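Local coordinates for DUF3247 family protein (Xanthomonas campestris pv. campestris, PDB 2E12) that is of unknown function but adopts a novel variant of the Sm-like fold, a fold that in relatives often serves RNA binding, at residues L25-V31 against G43-P49; P49-Y54 against S63-L67. All blocks are in the same frame, centred on the assembly; numbering follows the deposited sequence.

Interaction 1: L25-V31 against G43-P49; sequences LDGQERV and GTVAVRP
Arg48 grips Asp26 side-on, NE and NH2 both donating to the single carboxylate oxygen OD2. The two bonds, 2.9 Å from Arg48 NE and 2.8 Å from Arg48 NH2 to Asp26 OD2, lie nearly in the guanidinium plane yet reach the oxygen from the same face of the carboxylate, whose plane is turned 52° from that of the guanidinium; this is a salt bridge without the coplanar two-oxygen fork. With CG of Asp26 trans to its own nitrogen (chi1 -167°), OD2 can swing back to Arg48 and also take a weak bond from Gly27 N.

The backbone bonds fall into two groups. Val31 and Gly43 form a hydrogen-bonded antiparallel pair, and Val45 N donates almost straight to Glu29 O (3.1 Å, 175°). Beyond them, the type II turn from Asp26 to Glu29 presents Gln28 N to Val45 O at 2.7 Å. The chain turns a corner at Gly43, so that strand 44-55 leaves the sheet of strand 40-42 yet still pairs with the start of strand 30-35, within the Sm-like fold named for this protein. The Gln28 side chain, bent at chi2, curls back so that NE2 reaches Ala46 O (3.1 Å) from above the carbonyl plane.

Apolar contacts centre on Val45. Its CG2 meets Leu25 CD2 at 3.9 Å, the two side chains crossing at about a right angle, and also approaches Val31 CG2. Val45 CG1 and Pro49 CD crowd Leu25 O, a buried carbonyl oxygen that finds no partner in the model. Leu67 of strand 61-70 continues this apolar layer.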
loop_
_atom_site.group_PDB
_atom_site.type_symbol
_atom_site.label_atom_id
_atom_site.label_comp_id
_atom_site.label_asym_id
_atom_site.label_seq_id
_atom_site.Cartn_x
_atom_site.Cartn_y
_atom_site.Cartn_z
ATOM N N LEU A 25 4.780 8.744 -6.626
ATOM C CA LEU A 25 4.954 9.253 -7.985
ATOM C C LEU A 25 4.010 10.409 -8.281
ATOM O O LEU A 25 3.279 10.387 -9.277
ATOM C CB LEU A 25 4.710 8.136 -9.009
ATOM C CG LEU A 25 5.750 7.019 -9.108
ATOM C CD1 LEU A 25 5.209 5.863 -9.936
ATOM C CD2 LEU A 25 7.021 7.572 -9.726
ATOM N N ASP A 26 4.025 11.423 -7.425
ATOM C CA ASP A 26 3.145 12.557 -7.633
ATOM C C ASP A 26 3.485 13.317 -8.925
ATOM O O ASP A 26 4.636 13.346 -9.373
ATOM C CB ASP A 26 3.201 13.502 -6.429
ATOM C CG ASP A 26 2.088 14.529 -6.452
ATOM O OD1 ASP A 26 2.185 15.529 -5.704
ATOM O OD2 ASP A 26 1.105 14.339 -7.216
ATOM N N GLY A 27 2.466 13.928 -9.524
ATOM C CA GLY A 27 2.675 14.676 -10.752
ATOM C C GLY A 27 3.834 15.656 -10.676
ATOM O O GLY A 27 3.958 16.415 -9.701
ATOM N N GLN A 28 4.694 15.607 -11.700
ATOM C CA GLN A 28 5.865 16.482 -11.849
ATOM C C GLN A 28 7.037 16.253 -10.896
ATOM O O GLN A 28 7.997 17.016 -10.917
ATOM C CB GLN A 28 5.440 17.962 -11.777
ATOM C CG GLN A 28 4.588 18.435 -12.950
ATOM C CD GLN A 28 5.296 18.300 -14.293
ATOM O OE1 GLN A 28 6.250 19.014 -14.578
ATOM N NE2 GLN A 28 4.827 17.376 -15.121
ATOM N N GLU A 29 6.977 15.210 -10.069
ATOM C CA GLU A 29 8.064 14.940 -9.129
ATOM C C GLU A 29 9.210 14.232 -9.843
ATOM O O GLU A 29 8.988 13.374 -10.700
ATOM C CB GLU A 29 7.551 14.073 -7.973
ATOM C CG GLU A 29 8.489 13.945 -6.780
ATOM C CD GLU A 29 8.452 15.143 -5.838
ATOM O OE1 GLU A 29 9.489 15.845 -5.741
ATOM O OE2 GLU A 29 7.403 15.386 -5.187
ATOM N N ARG A 30 10.436 14.603 -9.499
ATOM C CA ARG A 30 11.613 13.992 -10.111
ATOM C C ARG A 30 12.007 12.777 -9.289
ATOM O O ARG A 30 12.208 12.875 -8.075
ATOM C CB ARG A 30 12.757 14.995 -10.157
ATOM C CG ARG A 30 12.597 16.062 -11.230
ATOM C CD ARG A 30 13.619 17.167 -11.050
ATOM N NE ARG A 30 14.994 16.711 -11.244
ATOM C CZ ARG A 30 16.043 17.288 -10.674
ATOM N NH1 ARG A 30 15.861 18.334 -9.882
ATOM N NH2 ARG A 30 17.267 16.822 -10.894
ATOM N N VAL A 31 12.100 11.626 -9.946
ATOM C CA VAL A 31 12.440 10.403 -9.240
ATOM C C VAL A 31 13.290 9.468 -10.083
ATOM O O VAL A 31 13.475 9.680 -11.284
ATOM C CB VAL A 31 11.162 9.641 -8.833
ATOM C CG1 VAL A 31 10.269 10.525 -7.979
ATOM C CG2 VAL A 31 10.414 9.200 -10.081
ATOM N N GLY A 43 13.650 10.549 -14.303
ATOM C CA GLY A 43 13.057 11.659 -15.010
ATOM C C GLY A 43 11.940 12.314 -14.248
ATOM O O GLY A 43 11.864 12.212 -13.014
ATOM N N THR A 44 11.061 12.988 -14.979
ATOM C CA THR A 44 9.938 13.656 -14.343
ATOM C C THR A 44 8.613 12.953 -14.621
ATOM O O THR A 44 8.309 12.593 -15.760
ATOM C CB THR A 44 9.824 15.124 -14.809
ATOM O OG1 THR A 44 11.114 15.742 -14.786
ATOM C CG2 THR A 44 8.910 15.901 -13.869
ATOM N N VAL A 45 7.844 12.737 -13.559
ATOM C CA VAL A 45 6.516 12.131 -13.658
ATOM C C VAL A 45 5.665 13.133 -14.443
ATOM O O VAL A 45 5.354 14.201 -13.933
ATOM C CB VAL A 45 5.871 11.958 -12.265
ATOM C CG1 VAL A 45 4.474 11.321 -12.407
ATOM C CG2 VAL A 45 6.765 11.097 -11.372
ATOM N N ALA A 46 5.285 12.787 -15.673
ATOM C CA ALA A 46 4.484 13.695 -16.497
ATOM C C ALA A 46 3.151 14.062 -15.849
ATOM O O ALA A 46 2.766 15.221 -15.818
ATOM C CB ALA A 46 4.239 13.075 -17.877
ATOM N N VAL A 47 2.447 13.063 -15.329
ATOM C CA VAL A 47 1.157 13.293 -14.695
ATOM C C VAL A 47 0.959 12.205 -13.633
ATOM O O VAL A 47 1.376 11.067 -13.839
ATOM C CB VAL A 47 0.027 13.248 -15.757
ATOM C CG1 VAL A 47 -0.088 11.845 -16.349
ATOM C CG2 VAL A 47 -1.292 13.693 -15.155
ATOM N N ARG A 48 0.353 12.548 -12.494
ATOM C CA ARG A 48 0.142 11.548 -11.445
ATOM C C ARG A 48 -0.617 10.387 -12.070
ATOM O O ARG A 48 -1.675 10.582 -12.667
ATOM C CB ARG A 48 -0.667 12.123 -10.273
ATOM C CG ARG A 48 -0.941 11.096 -9.168
ATOM C CD ARG A 48 -1.871 11.636 -8.077
ATOM N NE ARG A 48 -1.239 12.662 -7.251
ATOM C CZ ARG A 48 -1.824 13.250 -6.211
ATOM N NH1 ARG A 48 -3.057 12.916 -5.861
ATOM N NH2 ARG A 48 -1.173 14.174 -5.517
ATOM N N PRO A 49 -0.075 9.163 -11.959
ATOM C CA PRO A 49 -0.744 7.993 -12.538
ATOM C C PRO A 49 -1.931 7.531 -11.702
ATOM O O PRO A 49 -2.082 7.929 -10.545
ATOM C CB PRO A 49 0.370 6.957 -12.591
ATOM C CG PRO A 49 1.176 7.285 -11.376
ATOM C CD PRO A 49 1.250 8.798 -11.424
#

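Interaction 2: P49-Y54 against S63-L67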
loop_
_atom_site.group_PDB
_atom_site.type_symbol
_atom_site.label_atom_id
_atom_site.label_comp_id
_atom_site.label_asym_id
_atom_site.label_seq_id
_atom_site.Cartn_x
_atom_site.Cartn_y
_atom_site.Cartn_z
ATOM N N PRO A 49 -0.075 9.163 -11.959
ATOM C CA PRO A 49 -0.744 7.993 -12.538
ATOM C C PRO A 49 -1.931 7.531 -11.702
ATOM O O PRO A 49 -2.082 7.929 -10.545
ATOM C CB PRO A 49 0.370 6.957 -12.591
ATOM C CG PRO A 49 1.176 7.285 -11.376
ATOM C CD PRO A 49 1.250 8.798 -11.424
ATOM N N THR A 50 -2.772 6.692 -12.299
ATOM C CA THR A 50 -3.951 6.181 -11.608
ATOM C C THR A 50 -4.051 4.676 -11.808
ATOM O O THR A 50 -3.673 4.162 -12.862
ATOM C CB THR A 50 -5.230 6.826 -12.167
ATOM O OG1 THR A 50 -5.402 6.428 -13.533
ATOM C CG2 THR A 50 -5.131 8.344 -12.102
ATOM N N ILE A 51 -4.541 3.970 -10.797
ATOM C CA ILE A 51 -4.704 2.523 -10.907
ATOM C C ILE A 51 -6.103 2.288 -11.469
ATOM O O ILE A 51 -7.074 2.880 -10.985
ATOM C CB ILE A 51 -4.574 1.833 -9.526
ATOM C CG1 ILE A 51 -3.208 2.155 -8.910
ATOM C CG2 ILE A 51 -4.738 0.330 -9.676
ATOM C CD1 ILE A 51 -2.014 1.756 -9.769
ATOM N N GLN A 52 -6.201 1.455 -12.506
ATOM C CA GLN A 52 -7.484 1.172 -13.147
ATOM C C GLN A 52 -7.710 -0.307 -13.434
ATOM O O GLN A 52 -6.868 -1.156 -13.138
ATOM C CB GLN A 52 -7.586 1.921 -14.475
ATOM C CG GLN A 52 -7.307 3.407 -14.408
ATOM C CD GLN A 52 -7.079 4.012 -15.781
ATOM O OE1 GLN A 52 -7.868 3.806 -16.702
ATOM N NE2 GLN A 52 -5.999 4.767 -15.921
ATOM N N THR A 53 -8.864 -0.593 -14.033
ATOM C CA THR A 53 -9.254 -1.953 -14.416
ATOM C C THR A 53 -9.006 -2.192 -15.912
ATOM O O THR A 53 -9.381 -1.374 -16.761
ATOM C CB THR A 53 -10.747 -2.201 -14.137
ATOM O OG1 THR A 53 -11.026 -1.971 -12.750
ATOM C CG2 THR A 53 -11.118 -3.630 -14.502
ATOM N N TYR A 54 -8.400 -3.328 -16.236
ATOM C CA TYR A 54 -8.105 -3.678 -17.633
ATOM C C TYR A 54 -8.417 -5.152 -17.862
ATOM O O TYR A 54 -8.806 -5.851 -16.932
ATOM C CB TYR A 54 -6.618 -3.453 -17.937
ATOM C CG TYR A 54 -6.129 -2.022 -17.818
ATOM C CD1 TYR A 54 -6.320 -1.110 -18.854
ATOM C CD2 TYR A 54 -5.445 -1.592 -16.680
ATOM C CE1 TYR A 54 -5.837 0.192 -18.762
ATOM C CE2 TYR A 54 -4.962 -0.295 -16.578
ATOM C CZ TYR A 54 -5.159 0.592 -17.622
ATOM O OH TYR A 54 -4.674 1.876 -17.526
ATOM N N SER A 63 -6.328 -5.161 -11.875
ATOM C CA SER A 63 -5.765 -3.825 -11.733
ATOM C C SER A 63 -4.347 -3.667 -12.263
ATOM O O SER A 63 -3.583 -4.622 -12.337
ATOM C CB SER A 63 -5.804 -3.400 -10.266
ATOM O OG SER A 63 -7.141 -3.258 -9.829
ATOM N N ASN A 64 -4.018 -2.432 -12.634
ATOM C CA ASN A 64 -2.701 -2.066 -13.144
ATOM C C ASN A 64 -2.718 -0.562 -13.420
ATOM O O ASN A 64 -3.706 0.109 -13.134
ATOM C CB ASN A 64 -2.391 -2.818 -14.434
ATOM C CG ASN A 64 -0.902 -3.008 -14.653
ATOM O OD1 ASN A 64 -0.083 -2.241 -14.149
ATOM N ND2 ASN A 64 -0.549 -4.016 -15.426
ATOM N N GLY A 65 -1.628 -0.040 -13.975
ATOM C CA GLY A 65 -1.560 1.383 -14.280
ATOM C C GLY A 65 -0.460 1.730 -15.269
ATOM O O GLY A 65 0.489 0.966 -15.458
ATOM N N GLN A 66 -0.585 2.894 -15.904
ATOM C CA GLN A 66 0.397 3.340 -16.879
ATOM C C GLN A 66 1.036 4.631 -16.411
ATOM O O GLN A 66 0.343 5.564 -16.012
ATOM C CB GLN A 66 -0.268 3.535 -18.249
ATOM C CG GLN A 66 -0.835 2.229 -18.827
ATOM C CD GLN A 66 -1.543 2.423 -20.158
ATOM O OE1 GLN A 66 -0.905 2.663 -21.177
ATOM N NE2 GLN A 66 -2.869 2.332 -20.147
ATOM N N LEU A 67 2.366 4.663 -16.471
ATOM C CA LEU A 67 3.176 5.806 -16.052
ATOM C C LEU A 67 3.949 6.382 -17.233
ATOM O O LEU A 67 4.522 5.642 -18.035
ATOM C CB LEU A 67 4.174 5.360 -14.982
ATOM C CG LEU A 67 5.248 6.319 -14.467
ATOM C CD1 LEU A 67 4.610 7.435 -13.675
ATOM C CD2 LEU A 67 6.225 5.553 -13.586
HETATM O O HOH W 1 -3.263 3.994 -15.820
HETATM O O HOH W 2 -2.231 6.640 -15.565
#
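Tyr54 lies across the hairpin of strands 44-55 and 61-70, part of the Sm-like beta fold, with its ring edge directed at the opposite strand. Asn64 O sits in the ring plane, 3.7 Å from Tyr54 CE2, while the Asn64 amide stands almost perpendicular to the ring (83°). The Tyr54 hydroxyl accepts a nearly straight bond, 171° at the hydrogen, from Gln66 NE2; this donor's amide plane contains the oxygen but is tilted 65° to the ring. An extended chain beyond CG carries the Gln66 amide to it. Trp82 meets the Tyr54 ring edge-to-face.

On the sheet face opposite Gln52 and Asn64, Ile51 CG2 touches Ser63 CB at 3.9 Å, and Ile51 also packs on Leu18 and Val22 of helix 12-23. Farther along, Pro49 and Leu67 lie side by side, pointing the same way.

Gln52 and Asn64 supply the direct backbone pairing, led by Gln52 N to Asn64 O at 2.9 Å. Toward Pro49 water replaces it: one water accepts from Gln66 N and donates to Thr50 O, and a second donates to Gln66 O and accepts a weak bond from Thr50 N. The first water also lies 3.1 Å from Tyr54 OH, hydrogen-bonded to it.

In the fold
Interaction 1 closes along the chain before interaction 2 opens, and Pro49 belongs to both. The centres of the two contacts lie about 15 Å apart, and both use strand 44-55, an outermost strand of its sheet within the chain, whose neighbour is strand 61-70. Interaction 1 ties the start of that long, broken strand to the loop after helix 12-23 and to strand 30-35, which belongs to the other three-stranded sheet; interaction 2 pairs its later part with strand 61-70. Leu67 joins the two: its CD2 lies 3.8 Å from Leu25 CD1, and its CD1 4.1 Å from Val45 CG1. Strand 44-55 thus meets the other sheet at its start by backbone pairing and its own sheet further on.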